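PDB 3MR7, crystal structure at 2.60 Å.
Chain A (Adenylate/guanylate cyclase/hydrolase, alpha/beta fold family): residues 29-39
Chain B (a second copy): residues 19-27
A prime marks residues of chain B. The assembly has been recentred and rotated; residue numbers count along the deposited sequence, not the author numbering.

Chain A (29-39) VLNRQKLYRRE
Chain B, residues 19-27: SRLMERNET

Residues 29-39 of chain A form one stretch of a longer α-helix, with phi near -60° and psi near -40° over most of its length. Regular i to i+4 bonds hold it, such as Gln33 N to Val29 O at 3.1 Å and Arg37 N to Gln33 O at 2.9 Å, and the helix widens into a pi-type turn at 37-39. Chain B, a second copy of the protein, contributes a largely irregular segment. It opens with a type I turn from Ser19′ to Met22′, closed by Met22′ N to Ser19′ O at 3.3 Å and braced by Leu21′ N donating to Ser19′ OG at 3.0 Å. Glu23′ then takes a left-handed conformation (phi 82°, psi 11°), Arg24′ and Asn25′ are extended, and a weakly bonded helix starts at about Glu26′. Asn25′ (chi1 t) caps it: its OD1 accepts a weak bond from Thr27′ N at 3.3 Å and a shorter one from Thr27′ OG1 at 2.7 Å.

In register, Leu30 lies by Arg20′ (CA to CA 7.5 Å) and Lys34 by Glu23′ (CA to CA 7.3 Å); Leu30 and Lys34 are one helical turn apart. Chain B runs along with the helix from Arg20′ to Glu23′, then turns back, so that Glu26′ returns to Leu30. The two stretches bury 454 Å² in total.

Leu30 (chi1 m, chi2 t) points toward chain B and packs on the aliphatic parts of two charged residues, its CD2 3.5 Å from Arg20′ CD and its CD1 3.2 Å from Glu26′ CG. Those residues can offer carbon to the leucine while their charges pair with each other: Arg20′ NH1 and Glu26′ OE1 form a salt bridge at 2.8 Å. Arg20′ is m, t at chi1 and chi2; Glu26′ is m, m.

Further along, Gln33 (chi1 106°, chi2 p) reaches toward the turn of chain B and covers part of Leu21′ (chi1 m, chi2 p).

Glu23′ (chi1 m, chi2 t) is the most extensively covered residue. Its extended side chain points toward the helix, where its CD lies 3.5 Å from Lys34 CG. Its OE1 forms a salt bridge with Arg38 NH2 at 2.6 Å, meeting the guanidinium at its edge and near its plane. The CA-to-CB bond of Arg38 (chi1 -93°, chi2 t, chi3 -122°) points sideways relative to chain B, but the end of the side chain comes nearer and reaches the glutamate, while its NE makes a weak bond to Lys34 O at 3.3 Å. Lys34 (chi1 m, chi2 t, chi3 t) adds favourable charge without a salt bridge, its NZ 4.1 Å from Glu23′ OE1. Arg37 (chi1 t, chi2 p) also points toward chain B, its NH2 3.9 Å from Leu21′ O.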

ATOM      1  N   VAL A  29     -16.609   3.539  10.841  1.00 66.14           N
ATOM      2  CA  VAL A  29     -15.915   3.605   9.567  1.00 64.71           C
ATOM      3  C   VAL A  29     -16.147   2.353   8.699  1.00 56.67           C
ATOM      4  O   VAL A  29     -16.386   2.466   7.502  1.00 59.32           O
ATOM      5  CB  VAL A  29     -14.386   3.921   9.758  1.00 59.74           C
ATOM      6  CG1 VAL A  29     -13.619   3.672   8.494  1.00 48.71           C
ATOM      7  CG2 VAL A  29     -14.195   5.353  10.183  1.00 60.35           C
ATOM      8  N   LEU A  30     -16.081   1.167   9.291  1.00 57.54           N
ATOM      9  CA  LEU A  30     -16.292  -0.060   8.522  1.00 60.31           C
ATOM     10  C   LEU A  30     -17.717  -0.165   7.964  1.00 60.13           C
ATOM     11  O   LEU A  30     -17.928  -0.773   6.914  1.00 65.95           O
ATOM     12  CB  LEU A  30     -15.959  -1.291   9.361  1.00 62.09           C
ATOM     13  CG  LEU A  30     -14.569  -1.342  10.001  1.00 63.34           C
ATOM     14  CD1 LEU A  30     -14.498  -2.534  10.916  1.00 61.76           C
ATOM     15  CD2 LEU A  30     -13.468  -1.426   8.951  1.00 65.72           C
ATOM     16  N   ASN A  31     -18.688   0.423   8.663  1.00 50.85           N
ATOM     17  CA  ASN A  31     -20.056   0.470   8.164  1.00 51.11           C
ATOM     18  C   ASN A  31     -20.272   1.471   7.042  1.00 55.21           C
ATOM     19  O   ASN A  31     -21.089   1.241   6.147  1.00 59.11           O
ATOM     20  CB  ASN A  31     -21.043   0.774   9.279  1.00 47.95           C
ATOM     21  CG  ASN A  31     -21.197  -0.363  10.228  1.00 52.19           C
ATOM     22  OD1 ASN A  31     -20.860  -1.505   9.913  1.00 57.73           O
ATOM     23  ND2 ASN A  31     -21.702  -0.066  11.419  1.00 44.42           N
ATOM     24  N   ARG A  32     -19.570   2.597   7.114  1.00 43.77           N
ATOM     25  CA  ARG A  32     -19.595   3.553   6.029  1.00 44.90           C
ATOM     26  C   ARG A  32     -19.117   2.868   4.754  1.00 51.18           C
ATOM     27  O   ARG A  32     -19.784   2.940   3.728  1.00 51.52           O
ATOM     28  CB  ARG A  32     -18.707   4.754   6.339  1.00 51.74           C
ATOM     29  CG  ARG A  32     -19.448   6.068   6.531  1.00 53.58           C
ATOM     30  CD  ARG A  32     -18.810   7.207   5.722  1.00 60.10           C
ATOM     31  NE  ARG A  32     -17.675   7.987   6.271  1.00 62.30           N
ATOM     32  CZ  ARG A  32     -17.151   7.933   7.498  1.00 61.94           C
ATOM     33  NH1 ARG A  32     -16.120   8.728   7.807  1.00 56.93           N
ATOM     34  NH2 ARG A  32     -17.616   7.098   8.415  1.00 57.13           N
ATOM     35  N   GLN A  33     -17.974   2.186   4.811  1.00 54.66           N
ATOM     36  CA  GLN A  33     -17.428   1.598   3.590  1.00 51.06           C
ATOM     37  C   GLN A  33     -18.359   0.516   3.068  1.00 53.94           C
ATOM     38  O   GLN A  33     -18.548   0.396   1.854  1.00 55.24           O
ATOM     39  CB  GLN A  33     -15.973   1.116   3.743  1.00 37.82           C
ATOM     40  CG  GLN A  33     -15.783  -0.377   3.832  1.00 56.68           C
ATOM     41  CD  GLN A  33     -15.766  -1.079   2.480  1.00 55.83           C
ATOM     42  OE1 GLN A  33     -15.828  -2.304   2.426  1.00 68.42           O
ATOM     43  NE2 GLN A  33     -15.703  -0.318   1.396  1.00 32.24           N
ATOM     44  N   LYS A  34     -18.971  -0.239   3.972  1.00 47.10           N
ATOM     45  CA  LYS A  34     -19.969  -1.196   3.535  1.00 55.19           C
ATOM     46  C   LYS A  34     -21.064  -0.484   2.730  1.00 58.95           C
ATOM     47  O   LYS A  34     -21.507  -0.977   1.690  1.00 68.06           O
ATOM     48  CB  LYS A  34     -20.563  -1.936   4.724  1.00 58.56           C
ATOM     49  CG  LYS A  34     -19.763  -3.115   5.214  1.00 52.39           C
ATOM     50  CD  LYS A  34     -20.370  -3.574   6.535  1.00 67.48           C
ATOM     51  CE  LYS A  34     -20.144  -5.054   6.793  1.00 79.51           C
ATOM     52  NZ  LYS A  34     -21.451  -5.731   7.106  1.00 86.49           N
ATOM     53  N   LEU A  35     -21.480   0.683   3.209  1.00 45.86           N
ATOM     54  CA  LEU A  35     -22.457   1.518   2.507  1.00 46.41           C
ATOM     55  C   LEU A  35     -22.011   1.967   1.128  1.00 46.67           C
ATOM     56  O   LEU A  35     -22.757   1.850   0.174  1.00 49.46           O
ATOM     57  CB  LEU A  35     -22.774   2.783   3.289  1.00 31.18           C
ATOM     58  CG  LEU A  35     -23.794   3.579   2.499  1.00 37.86           C
ATOM     59  CD1 LEU A  35     -25.018   2.702   2.286  1.00 38.08           C
ATOM     60  CD2 LEU A  35     -24.148   4.842   3.206  1.00 34.99           C
ATOM     61  N   TYR A  36     -20.808   2.525   1.041  1.00 47.89           N
ATOM     62  CA  TYR A  36     -20.271   3.020  -0.232  1.00 53.63           C
ATOM     63  C   TYR A  36     -20.139   1.896  -1.247  1.00 55.40           C
ATOM     64  O   TYR A  36     -20.524   2.044  -2.412  1.00 61.31           O
ATOM     65  CB  TYR A  36     -18.915   3.717  -0.045  1.00 44.72           C
ATOM     66  CG  TYR A  36     -18.963   5.049   0.671  1.00 46.87           C
ATOM     67  CD1 TYR A  36     -20.048   5.912   0.539  1.00 51.81           C
ATOM     68  CD2 TYR A  36     -17.915   5.448   1.477  1.00 45.87           C
ATOM     69  CE1 TYR A  36     -20.068   7.138   1.183  1.00 55.46           C
ATOM     70  CE2 TYR A  36     -17.931   6.657   2.130  1.00 43.58           C
ATOM     71  CZ  TYR A  36     -18.990   7.504   1.975  1.00 56.12           C
ATOM     72  OH  TYR A  36     -18.956   8.713   2.641  1.00 58.96           O
ATOM     73  N   ARG A  37     -19.598   0.766  -0.804  1.00 49.96           N
ATOM     74  CA  ARG A  37     -19.538  -0.400  -1.670  1.00 50.11           C
ATOM     75  C   ARG A  37     -20.908  -0.672  -2.282  1.00 50.50           C
ATOM     76  O   ARG A  37     -21.012  -1.032  -3.442  1.00 51.72           O
ATOM     77  CB  ARG A  37     -19.068  -1.631  -0.896  1.00 45.15           C
ATOM     78  CG  ARG A  37     -19.359  -2.929  -1.605  1.00 45.03           C
ATOM     79  CD  ARG A  37     -18.385  -3.201  -2.729  1.00 50.77           C
ATOM     80  NE  ARG A  37     -17.615  -4.400  -2.448  1.00 57.92           N
ATOM     81  CZ  ARG A  37     -17.820  -5.572  -3.027  1.00 66.28           C
ATOM     82  NH1 ARG A  37     -18.757  -5.698  -3.951  1.00 81.42           N
ATOM     83  NH2 ARG A  37     -17.075  -6.611  -2.691  1.00 66.97           N
ATOM     84  N   ARG A  38     -21.962  -0.485  -1.499  1.00 40.24           N
ATOM     85  CA  ARG A  38     -23.270  -0.888  -1.963  1.00 47.93           C
ATOM     86  C   ARG A  38     -23.941   0.175  -2.785  1.00 49.76           C
ATOM     87  O   ARG A  38     -24.605  -0.124  -3.781  1.00 56.55           O
ATOM     88  CB  ARG A  38     -24.161  -1.284  -0.798  1.00 49.88           C
ATOM     89  CG  ARG A  38     -24.106  -2.738  -0.510  1.00 62.21           C
ATOM     90  CD  ARG A  38     -24.492  -3.025   0.932  1.00 73.55           C
ATOM     91  NE  ARG A  38     -23.382  -3.721   1.554  1.00 77.91           N
ATOM     92  CZ  ARG A  38     -23.307  -5.035   1.620  1.00 79.67           C
ATOM     93  NH1 ARG A  38     -24.300  -5.766   1.133  1.00 87.06           N
ATOM     94  NH2 ARG A  38     -22.258  -5.610   2.180  1.00 77.36           N
ATOM     95  N   GLU A  39     -23.754   1.418  -2.369  1.00 46.93           N
ATOM     96  CA  GLU A  39     -24.446   2.535  -2.975  1.00 44.55           C
ATOM     97  C   GLU A  39     -23.648   3.250  -4.063  1.00 47.00           C
ATOM     98  O   GLU A  39     -24.226   3.940  -4.876  1.00 57.88           O
ATOM     99  CB  GLU A  39     -24.881   3.527  -1.910  1.00 48.09           C
ATOM    100  CG  GLU A  39     -24.135   4.830  -1.946  1.00 65.75           C
ATOM    101  CD  GLU A  39     -24.883   5.953  -1.241  1.00 77.95           C
ATOM    102  OE1 GLU A  39     -24.497   6.296  -0.098  1.00 84.86           O
ATOM    103  OE2 GLU A  39     -25.849   6.498  -1.833  1.00 74.01           O
TER
ATOM    104  N   SER B  19      -7.924  -7.034   3.527  1.00 43.66           N
ATOM    105  CA  SER B  19      -8.718  -5.961   2.957  1.00 50.23           C
ATOM    106  C   SER B  19     -10.101  -5.856   3.610  1.00 47.98           C
ATOM    107  O   SER B  19     -10.747  -6.863   3.892  1.00 56.46           O
ATOM    108  CB  SER B  19      -8.857  -6.142   1.444  1.00 48.51           C
ATOM    109  OG  SER B  19      -9.843  -5.267   0.932  1.00 53.70           O
ATOM    110  N   ARG B  20     -10.560  -4.637   3.841  1.00 43.05           N
ATOM    111  CA  ARG B  20     -11.828  -4.467   4.502  1.00 44.86           C
ATOM    112  C   ARG B  20     -12.902  -4.537   3.492  1.00 51.55           C
ATOM    113  O   ARG B  20     -14.059  -4.416   3.822  1.00 58.79           O
ATOM    114  CB  ARG B  20     -11.894  -3.138   5.188  1.00 56.21           C
ATOM    115  CG  ARG B  20     -10.854  -2.986   6.250  1.00 57.85           C
ATOM    116  CD  ARG B  20     -10.837  -1.566   6.655  1.00 70.77           C
ATOM    117  NE  ARG B  20      -9.473  -1.153   6.886  1.00 78.16           N
ATOM    118  CZ  ARG B  20      -8.864  -1.293   8.049  1.00 76.90           C
ATOM    119  NH1 ARG B  20      -9.524  -1.820   9.090  1.00 62.46           N
ATOM    120  NH2 ARG B  20      -7.604  -0.895   8.158  1.00 77.35           N
ATOM    121  N   LEU B  21     -12.538  -4.745   2.240  1.00 53.49           N
ATOM    122  CA  LEU B  21     -13.580  -4.891   1.256  1.00 52.72           C
ATOM    123  C   LEU B  21     -14.159  -6.285   1.370  1.00 61.37           C
ATOM    124  O   LEU B  21     -15.087  -6.644   0.647  1.00 66.24           O
ATOM    125  CB  LEU B  21     -13.061  -4.623  -0.144  1.00 49.17           C
ATOM    126  CG  LEU B  21     -13.097  -3.180  -0.627  1.00 55.03           C
ATOM    127  CD1 LEU B  21     -12.410  -2.234   0.344  1.00 52.97           C
ATOM    128  CD2 LEU B  21     -12.419  -3.125  -1.998  1.00 53.60           C
HETATM  129  N   MSE B  22     -13.617  -7.079   2.284  1.00 65.21           N
HETATM  130  CA  MSE B  22     -14.195  -8.394   2.519  1.00 66.08           C
HETATM  131  C   MSE B  22     -15.345  -8.345   3.525  1.00 68.86           C
HETATM  132  O   MSE B  22     -16.317  -9.081   3.407  1.00 76.15           O
HETATM  133  CB  MSE B  22     -13.134  -9.379   2.953  1.00 59.82           C
HETATM  134  CG  MSE B  22     -12.988 -10.537   2.009  1.00 50.53           C
HETATM  135 SE   MSE B  22     -11.301 -11.361   2.486  0.94104.96          SE
HETATM  136  CE  MSE B  22     -10.784 -10.198   3.989  1.00 78.87           C
ATOM    137  N   GLU B  23     -15.237  -7.464   4.507  1.00 67.44           N
ATOM    138  CA  GLU B  23     -16.340  -7.219   5.420  1.00 68.63           C
ATOM    139  C   GLU B  23     -16.373  -8.262   6.514  1.00 73.95           C
ATOM    140  O   GLU B  23     -17.318  -8.339   7.296  1.00 85.39           O
ATOM    141  CB  GLU B  23     -17.669  -7.126   4.661  1.00 73.04           C
ATOM    142  CG  GLU B  23     -17.785  -5.843   3.828  1.00 82.18           C
ATOM    143  CD  GLU B  23     -19.076  -5.719   3.034  1.00 83.49           C
ATOM    144  OE1 GLU B  23     -20.043  -6.435   3.347  1.00 83.20           O
ATOM    145  OE2 GLU B  23     -19.120  -4.901   2.091  1.00 86.55           O
ATOM    146  N   ARG B  24     -15.303  -9.041   6.581  1.00 76.42           N
ATOM    147  CA  ARG B  24     -15.101  -9.994   7.661  1.00 84.31           C
ATOM    148  C   ARG B  24     -15.019  -9.311   9.038  1.00 90.02           C
ATOM    149  O   ARG B  24     -14.825  -8.092   9.153  1.00 84.07           O
ATOM    150  CB  ARG B  24     -13.844 -10.829   7.394  1.00 84.32           C
ATOM    151  CG  ARG B  24     -13.799 -12.203   8.072  1.00 91.18           C
ATOM    152  CD  ARG B  24     -12.834 -13.094   7.309  1.00 90.99           C
ATOM    153  NE  ARG B  24     -13.223 -13.118   5.906  1.00 98.54           N
ATOM    154  CZ  ARG B  24     -13.565 -14.211   5.235  1.00107.91           C
ATOM    155  NH1 ARG B  24     -13.532 -15.396   5.831  1.00118.36           N
ATOM    156  NH2 ARG B  24     -13.927 -14.125   3.958  1.00103.72           N
ATOM    157  N   ASN B  25     -15.178 -10.121  10.078  1.00 96.46           N
ATOM    158  CA  ASN B  25     -15.129  -9.660  11.457  1.00 90.69           C
ATOM    159  C   ASN B  25     -13.737  -9.179  11.826  1.00 78.68           C
ATOM    160  O   ASN B  25     -12.770  -9.956  11.847  1.00 75.31           O
ATOM    161  CB  ASN B  25     -15.550 -10.784  12.394  1.00 91.93           C
ATOM    162  CG  ASN B  25     -15.795 -10.302  13.795  1.00 96.08           C
ATOM    163  OD1 ASN B  25     -15.660  -9.115  14.090  1.00 94.25           O
ATOM    164  ND2 ASN B  25     -16.171 -11.221  14.674  1.00102.37           N
ATOM    165  N   GLU B  26     -13.637  -7.892  12.122  1.00 70.16           N
ATOM    166  CA  GLU B  26     -12.332  -7.310  12.397  1.00 80.31           C
ATOM    167  C   GLU B  26     -11.771  -7.881  13.684  1.00 80.19           C
ATOM    168  O   GLU B  26     -10.584  -8.213  13.761  1.00 73.95           O
ATOM    169  CB  GLU B  26     -12.415  -5.793  12.489  1.00 78.31           C
ATOM    170  CG  GLU B  26     -12.620  -5.121  11.160  1.00 78.65           C
ATOM    171  CD  GLU B  26     -11.330  -4.838  10.459  1.00 87.66           C
ATOM    172  OE1 GLU B  26     -10.732  -3.770  10.732  1.00 90.61           O
ATOM    173  OE2 GLU B  26     -10.914  -5.686   9.641  1.00 95.63           O
ATOM    174  N   THR B  27     -12.650  -8.007  14.672  1.00 72.97           N
ATOM    175  CA  THR B  27     -12.302  -8.532  15.989  1.00 76.59           C
ATOM    176  C   THR B  27     -11.162  -9.562  16.059  1.00 75.40           C
ATOM    177  O   THR B  27     -10.160  -9.338  16.748  1.00 74.00           O
ATOM    178  CB  THR B  27     -13.519  -9.158  16.678  1.00 76.52           C
ATOM    179  OG1 THR B  27     -14.661  -8.304  16.519  1.00 83.84           O
ATOM    180  CG2 THR B  27     -13.212  -9.333  18.135  1.00 65.46           C
TER